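Molybdopterin-guanine dinucleotide biosynthesis protein B (mobB) (Archaeoglobus fulgidus, PDB 2F1R) probably binds GTP through a P-loop NTPase fold and is thought to act in the biosynthesis of the molybdopterin-guanine dinucleotide cofactor. Local coordinates at residues W143-R146 against D147-E150; V115-P118 against E119-E122. All coordinates share one frame; numbering follows the deposited sequence.

Interaction 1: residues W143-R146 against D147-E150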
loop_
_atom_site.group_PDB
_atom_site.type_symbol
_atom_site.label_atom_id
_atom_site.label_comp_id
_atom_site.label_asym_id
_atom_site.label_seq_id
_atom_site.Cartn_x
_atom_site.Cartn_y
_atom_site.Cartn_z
ATOM N N TRP A 143 11.706 32.923 0.320
ATOM C CA TRP A 143 12.768 32.336 1.128
ATOM C C TRP A 143 12.324 32.154 2.564
ATOM O O TRP A 143 11.735 33.045 3.137
ATOM C CB TRP A 143 14.065 33.183 1.047
ATOM C CG TRP A 143 15.063 32.837 2.141
ATOM C CD1 TRP A 143 15.719 31.623 2.320
ATOM C CD2 TRP A 143 15.512 33.687 3.212
ATOM N NE1 TRP A 143 16.510 31.681 3.436
ATOM C CE2 TRP A 143 16.415 32.930 3.997
ATOM C CE3 TRP A 143 15.225 35.008 3.588
ATOM C CZ2 TRP A 143 17.049 33.451 5.146
ATOM C CZ3 TRP A 143 15.844 35.527 4.731
ATOM C CH2 TRP A 143 16.764 34.735 5.496
ATOM N N PHE A 144 12.595 30.985 3.124
ATOM C CA PHE A 144 12.395 30.686 4.537
ATOM C C PHE A 144 13.680 30.055 5.062
ATOM O O PHE A 144 14.444 29.445 4.314
ATOM C CB PHE A 144 11.246 29.654 4.716
ATOM C CG PHE A 144 9.921 30.111 4.161
ATOM C CD1 PHE A 144 9.092 30.981 4.893
ATOM C CD2 PHE A 144 9.524 29.715 2.905
ATOM C CE1 PHE A 144 7.882 31.451 4.365
ATOM C CE2 PHE A 144 8.322 30.164 2.385
ATOM C CZ PHE A 144 7.503 31.037 3.107
ATOM N N ARG A 145 13.915 30.215 6.343
ATOM C CA ARG A 145 14.947 29.448 7.041
ATOM C C ARG A 145 14.436 28.053 7.407
ATOM O O ARG A 145 13.250 27.858 7.507
ATOM C CB ARG A 145 15.379 30.200 8.302
ATOM C CG ARG A 145 15.968 31.575 8.037
ATOM C CD ARG A 145 16.099 32.398 9.303
ATOM N NE ARG A 145 16.879 31.727 10.334
ATOM C CZ ARG A 145 17.530 32.363 11.311
ATOM N NH1 ARG A 145 17.515 33.707 11.365
ATOM N NH2 ARG A 145 18.221 31.668 12.222
ATOM N N ARG A 146 15.344 27.101 7.631
ATOM C CA ARG A 146 15.021 25.680 7.987
ATOM C C ARG A 146 13.998 25.537 9.125
ATOM O O ARG A 146 13.133 24.669 9.093
ATOM C CB ARG A 146 16.321 24.922 8.367
ATOM C CG ARG A 146 16.859 23.805 7.416
ATOM C CD ARG A 146 17.177 24.150 5.876
ATOM N NE ARG A 146 18.282 25.079 5.597
ATOM C CZ ARG A 146 19.598 24.800 5.574
ATOM N NH1 ARG A 146 20.056 23.568 5.816
ATOM N NH2 ARG A 146 20.471 25.782 5.315
ATOM N N ASP A 147 14.086 26.438 10.098
ATOM C CA ASP A 147 13.318 26.426 11.336
ATOM C C ASP A 147 11.886 26.957 11.246
ATOM O O ASP A 147 11.117 26.866 12.199
ATOM C CB ASP A 147 14.089 27.278 12.380
ATOM C CG ASP A 147 15.035 28.366 11.732
ATOM O OD1 ASP A 147 15.998 28.004 10.974
ATOM O OD2 ASP A 147 14.849 29.598 12.024
ATOM N N GLU A 148 11.526 27.558 10.123
ATOM C CA GLU A 148 10.290 28.330 10.074
ATOM C C GLU A 148 9.114 27.434 9.606
ATOM O O GLU A 148 8.367 27.767 8.673
ATOM C CB GLU A 148 10.479 29.541 9.144
ATOM C CG GLU A 148 11.385 30.669 9.670
ATOM C CD GLU A 148 11.366 31.871 8.727
ATOM O OE1 GLU A 148 12.005 31.812 7.665
ATOM O OE2 GLU A 148 10.714 32.882 9.029
ATOM N N VAL A 149 8.956 26.303 10.278
ATOM C CA VAL A 149 8.098 25.230 9.784
ATOM C C VAL A 149 6.659 25.644 9.699
ATOM O O VAL A 149 5.975 25.278 8.737
ATOM C CB VAL A 149 8.271 23.904 10.587
ATOM C CG1 VAL A 149 9.757 23.532 10.710
ATOM C CG2 VAL A 149 7.600 23.966 11.966
ATOM N N GLU A 150 6.198 26.424 10.679
ATOM C CA GLU A 150 4.836 26.970 10.635
ATOM C C GLU A 150 4.607 27.918 9.450
ATOM O O GLU A 150 3.498 27.931 8.847
ATOM C CB GLU A 150 4.466 27.674 11.957
ATOM C CG GLU A 150 4.266 26.725 13.150
ATOM C CD GLU A 150 5.495 26.601 14.076
ATOM O OE1 GLU A 150 5.368 25.973 15.162
ATOM O OE2 GLU A 150 6.588 27.121 13.732
#

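Interaction 2: residues V115-P118 against E119-E122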
loop_
_atom_site.group_PDB
_atom_site.type_symbol
_atom_site.label_atom_id
_atom_site.label_comp_id
_atom_site.label_asym_id
_atom_site.label_seq_id
_atom_site.Cartn_x
_atom_site.Cartn_y
_atom_site.Cartn_z
ATOM N N VAL A 115 18.105 23.518 0.735
ATOM C CA VAL A 115 19.542 23.411 0.523
ATOM C C VAL A 115 20.341 24.016 1.676
ATOM O O VAL A 115 19.841 24.820 2.454
ATOM C CB VAL A 115 19.992 24.058 -0.797
ATOM C CG1 VAL A 115 19.507 23.222 -1.982
ATOM C CG2 VAL A 115 19.518 25.527 -0.919
ATOM N N LYS A 116 21.580 23.567 1.785
ATOM C CA LYS A 116 22.548 24.159 2.685
ATOM C C LYS A 116 23.159 25.472 2.159
ATOM O O LYS A 116 23.285 26.463 2.874
ATOM C CB LYS A 116 23.691 23.150 2.929
ATOM C CG LYS A 116 24.615 23.642 4.082
ATOM C CD LYS A 116 24.013 23.363 5.480
ATOM C CE LYS A 116 25.060 23.580 6.554
ATOM N NZ LYS A 116 26.340 23.509 5.784
ATOM N N LYS A 117 23.551 25.468 0.905
ATOM C CA LYS A 117 24.223 26.610 0.280
ATOM C C LYS A 117 23.330 27.156 -0.792
ATOM O O LYS A 117 22.746 26.378 -1.542
ATOM C CB LYS A 117 25.512 26.134 -0.405
ATOM C CG LYS A 117 26.424 25.270 0.438
ATOM C CD LYS A 117 27.477 24.641 -0.474
ATOM C CE LYS A 117 28.306 23.603 0.281
ATOM N NZ LYS A 117 27.659 23.155 1.587
ATOM N N PRO A 118 23.271 28.484 -0.943
ATOM C CA PRO A 118 22.363 29.103 -1.952
ATOM C C PRO A 118 22.616 28.665 -3.421
ATOM O O PRO A 118 21.665 28.500 -4.176
ATOM C CB PRO A 118 22.606 30.613 -1.800
ATOM C CG PRO A 118 23.419 30.777 -0.538
ATOM C CD PRO A 118 24.108 29.481 -0.240
ATOM N N GLU A 119 23.870 28.418 -3.792
ATOM C CA GLU A 119 24.260 28.037 -5.159
ATOM C C GLU A 119 23.794 26.622 -5.569
ATOM O O GLU A 119 23.728 26.338 -6.773
ATOM C CB GLU A 119 25.781 28.166 -5.350
ATOM C CG GLU A 119 26.656 27.213 -4.403
ATOM C CD GLU A 119 27.178 27.889 -3.100
ATOM O OE1 GLU A 119 26.407 28.531 -2.333
ATOM O OE2 GLU A 119 28.386 27.770 -2.840
ATOM N N GLU A 120 23.457 25.762 -4.589
ATOM C CA GLU A 120 22.827 24.458 -4.869
ATOM C C GLU A 120 21.427 24.593 -5.499
ATOM O O GLU A 120 20.941 23.657 -6.100
ATOM C CB GLU A 120 22.710 23.601 -3.595
ATOM C CG GLU A 120 24.054 23.284 -2.906
ATOM C CD GLU A 120 23.946 22.599 -1.524
ATOM O OE1 GLU A 120 23.031 22.786 -0.716
ATOM O OE2 GLU A 120 24.864 21.868 -1.187
ATOM N N VAL A 121 20.789 25.756 -5.355
ATOM C CA VAL A 121 19.423 25.993 -5.916
ATOM C C VAL A 121 19.386 25.733 -7.421
ATOM O O VAL A 121 18.393 25.204 -7.940
ATOM C CB VAL A 121 18.872 27.443 -5.625
ATOM C CG1 VAL A 121 17.468 27.669 -6.344
ATOM C CG2 VAL A 121 18.740 27.678 -4.125
ATOM N N GLU A 122 20.512 26.024 -8.094
ATOM C CA GLU A 122 20.598 25.955 -9.559
ATOM C C GLU A 122 20.379 24.557 -10.111
ATOM O O GLU A 122 20.103 24.395 -11.272
ATOM C CB GLU A 122 21.932 26.538 -10.060
ATOM C CG GLU A 122 22.019 28.074 -9.968
ATOM C CD GLU A 122 20.889 28.770 -10.740
ATOM O OE1 GLU A 122 20.792 28.574 -11.980
ATOM O OE2 GLU A 122 20.074 29.490 -10.095
#

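Interaction 1: residues W143-R146 against D147-E150
Two hydrogen bonds join R145 and E148 in both directions, a worked example of how a short turn between a strand and a helix can be closed twice. In the first, the backbone N of E148 donates to O of R145 at 3.1 Å, the bond that closes a type I beta turn over R146 and D147. In the second, the side chain of E148 reaches back, and its OE1 takes the N-H of R145 at 2.8 Å on the anti lone pair, nearly straight at 165°. The E148 chain runs extended beyond CG (chi2 -174°), which carries the carboxylate the length of the turn to the end of the strand. The other oxygen, OE2, turns to a salt bridge with R151 of the following helix, so the carboxylate ties that helix to the turn. Cut back to an alanine here, the side chain would be likely to leave the N-H of R145 without its acceptor and R151 without its acidic partner.

Charge adds a looser tie. NE of R145 stands 3.4 Å from OD2 of D147, but the two flat groups are almost perpendicular, 88° apart, and the oxygen approaches from off the guanidinium plane, so attraction between charges and not a directed N-H holds the pair.

Carbon meets oxygen in the rest of the contact. OE1 of E148 sits at the edge of the F144 ring, near its plane, and 3.7 Å from CB of F144, while CG1 of V149 rests 3.9 Å from O of R146. The buried F144 ring also makes apolar contact with I152. The whole is a strand-to-helix connection of the P-loop NTPase fold: a beta turn leading from edge strand 143-144 into helix 149-160, with E148 at the N-cap position.

Interaction 2: residues V115-P118 against E119-E122
The backbone leaves V115 extended and, from P118 on, winds into a 3-10 segment, with E120 N bonded to O of K117 at 3.2 Å and V121 N to O of P118 at 3.1 Å. E120 folds back over this start. Its CG lies beside the backbone N (chi1 -60°) and the chain then runs extended, which brings OE1 over two successive amides. The N-H of K117 points almost straight at OE1 of E120 (3.2 Å, 176°) from above the carboxylate plane. N of K116 makes a weak, bent bond to OE1 of E120 at 3.0 Å. The hydroxyl group of T10 also bonds OE1, which thus takes two bonds and a weak third. NZ of K117 stays 4.1 Å from OE2 of E120, too far for a salt bridge, though the opposite charges probably attract.

E119 also lies against K117: its OE1 meets CB of K117 at 3.2 Å and nears the P118 ring at CD. On the buried side, CG2 of V115 touches CG2 of V121 at 3.9 Å, the two side chains crossing at about a right angle, and CG1 of V115 lies against CB of E120.

This helical turn follows strand 111-114 on the way to strand 129-133: V121 packs on I129 and V132 of that strand, V115 bonds to V133 through its backbone, and P118 leans on the loop residues E136 and V138.

Overall arrangement
The two turns illustrate one principle: a glutamate carboxylate reaching back to a backbone amide where the chain leaves a strand. Interaction 2 comes first along the chain, and the centres of the two lie about 15 Å apart on the same side of the chain's centre. They meet through R146, whose NH2 packs 3.1 Å from O of V115 and 3.7 Å from CA of K116. Strand 129-133 lies between strands 111-114 and 143-144 in the parallel sheet. Of the two, interaction 2 is closer to the presumed P-loop, since V115 touches it and E120 bonds T10; R146 of interaction 1 lies near that loop without touching it.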